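Local structure of 361aa long hypothetical D-aminopeptidase (Pyrococcus horikoshii, 2DRH) at residues D247-G252 and K301-S306. The protein is of unknown function but probably acts as an aminopeptidase of the peptidase S58 family. Sequence-based numbering, arbitrary orientation.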
loop_
_atom_site.group_PDB
_atom_site.type_symbol
_atom_site.label_atom_id
_atom_site.label_comp_id
_atom_site.label_asym_id
_atom_site.label_seq_id
_atom_site.Cartn_x
_atom_site.Cartn_y
_atom_site.Cartn_z
ATOM N N ASP A 247 0.612 9.932 23.811
ATOM C CA ASP A 247 1.469 11.082 24.054
ATOM C C ASP A 247 2.926 10.686 23.805
ATOM O O ASP A 247 3.854 11.434 24.108
ATOM C CB ASP A 247 1.268 11.601 25.484
ATOM C CG ASP A 247 1.636 10.575 26.551
ATOM O OD1 ASP A 247 1.649 9.362 26.258
ATOM O OD2 ASP A 247 1.896 10.991 27.703
ATOM N N ALA A 248 3.119 9.497 23.243
ATOM C CA ALA A 248 4.457 9.015 22.937
ATOM C C ALA A 248 4.912 9.613 21.606
ATOM O O ALA A 248 4.141 9.664 20.649
ATOM C CB ALA A 248 4.459 7.487 22.857
ATOM N N PRO A 249 6.163 10.095 21.536
ATOM C CA PRO A 249 6.673 10.681 20.292
ATOM C C PRO A 249 6.873 9.598 19.231
ATOM O O PRO A 249 7.629 8.650 19.436
ATOM C CB PRO A 249 7.986 11.327 20.729
ATOM C CG PRO A 249 8.451 10.416 21.821
ATOM C CD PRO A 249 7.171 10.185 22.607
ATOM N N LEU A 250 6.185 9.746 18.104
ATOM C CA LEU A 250 6.257 8.769 17.009
ATOM C C LEU A 250 6.059 9.431 15.651
ATOM O O LEU A 250 5.223 10.318 15.502
ATOM C CB LEU A 250 5.178 7.708 17.190
ATOM C CG LEU A 250 5.126 6.888 18.479
ATOM C CD1 LEU A 250 3.740 6.246 18.606
ATOM C CD2 LEU A 250 6.216 5.835 18.483
ATOM N N THR A 251 6.827 8.991 14.661
ATOM C CA THR A 251 6.722 9.536 13.314
ATOM C C THR A 251 5.470 8.963 12.639
ATOM O O THR A 251 4.809 8.082 13.193
ATOM C CB THR A 251 7.946 9.156 12.478
ATOM O OG1 THR A 251 7.918 7.747 12.196
ATOM C CG2 THR A 251 9.242 9.494 13.249
ATOM N N GLY A 252 5.144 9.476 11.458
ATOM C CA GLY A 252 3.981 8.996 10.731
ATOM C C GLY A 252 4.051 7.496 10.498
ATOM O O GLY A 252 3.096 6.773 10.774
ATOM N N LYS A 301 10.547 14.518 17.532
ATOM C CA LYS A 301 10.911 13.661 18.654
ATOM C C LYS A 301 10.307 12.309 18.306
ATOM O O LYS A 301 9.165 12.246 17.852
ATOM C CB LYS A 301 10.294 14.164 19.963
ATOM C CG LYS A 301 10.839 15.501 20.459
ATOM C CD LYS A 301 10.108 15.955 21.722
ATOM C CE LYS A 301 8.606 16.065 21.472
ATOM N NZ LYS A 301 7.840 16.552 22.654
ATOM N N ALA A 302 11.062 11.236 18.516
ATOM C CA ALA A 302 10.566 9.907 18.197
ATOM C C ALA A 302 11.315 8.787 18.906
ATOM O O ALA A 302 12.543 8.796 19.005
ATOM C CB ALA A 302 10.624 9.687 16.688
ATOM N N LEU A 303 10.555 7.816 19.393
ATOM C CA LEU A 303 11.121 6.660 20.069
ATOM C C LEU A 303 11.675 5.697 19.032
ATOM O O LEU A 303 11.086 5.517 17.965
ATOM C CB LEU A 303 10.042 5.938 20.877
ATOM C CG LEU A 303 9.412 6.687 22.054
ATOM C CD1 LEU A 303 8.146 5.979 22.487
ATOM C CD2 LEU A 303 10.408 6.775 23.201
ATOM N N PRO A 304 12.824 5.071 19.325
ATOM C CA PRO A 304 13.397 4.122 18.369
ATOM C C PRO A 304 12.473 2.912 18.310
ATOM O O PRO A 304 12.003 2.440 19.344
ATOM C CB PRO A 304 14.752 3.790 18.986
ATOM C CG PRO A 304 14.481 3.921 20.458
ATOM C CD PRO A 304 13.678 5.194 20.520
ATOM N N ASP A 305 12.207 2.415 17.108
ATOM C CA ASP A 305 11.316 1.271 16.943
ATOM C C ASP A 305 11.604 0.086 17.851
ATOM O O ASP A 305 10.698 -0.647 18.227
ATOM C CB ASP A 305 11.321 0.819 15.480
ATOM C CG ASP A 305 10.596 1.790 14.584
ATOM O OD1 ASP A 305 9.363 1.905 14.715
ATOM O OD2 ASP A 305 11.253 2.456 13.757
ATOM N N SER A 306 12.864 -0.092 18.220
ATOM C CA SER A 306 13.250 -1.213 19.074
ATOM C C SER A 306 12.663 -1.154 20.485
ATOM O O SER A 306 12.680 -2.156 21.206
ATOM C CB SER A 306 14.775 -1.292 19.179
ATOM O OG SER A 306 15.280 -0.197 19.925
#
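L303 holds CG beside its backbone N and anti to its carbonyl carbon (chi1 -65°). From there CD1 ends at A248, where it lies 4.0 Å from CB. The L303 and P249 side chains cross obliquely, CG to CG at 3.9 Å. T251 has OG1 in the crowded position between N and the carbonyl carbon (chi1 70°). CG2 then falls beside the backbone N and meets A302 CB at 3.7 Å. One hydrogen bond joins the backbones: L303 N donates to P249 O at 3.0 Å. It is fairly straight, 160° at the hydrogen, but the donor sits above the carbonyl plane. A302 CA adds a CA-H...O contact to the same P249 O at 3.4 Å, so P249 O takes one hydrogen bond and a weaker CA-H...O contact from adjacent residues. P249 CB also lies 3.2 Å from K301 O, which accepts a hydrogen bond from N288 ND2. An alanine in place of L303 would remove CG and both methyls and would probably loosen the packing on A248 and P249. The 247-252 loop links strand 240-246 to helix 252-268, which T251 N-caps. Y199 of strand 198-207 touches A248, P249 and L303, and L311 of helix 309-328 touches A248 and L303. At the end of strand 298-302, A302 pairs antiparallel with a strand of the second subunit, carrying the sheet across the interface.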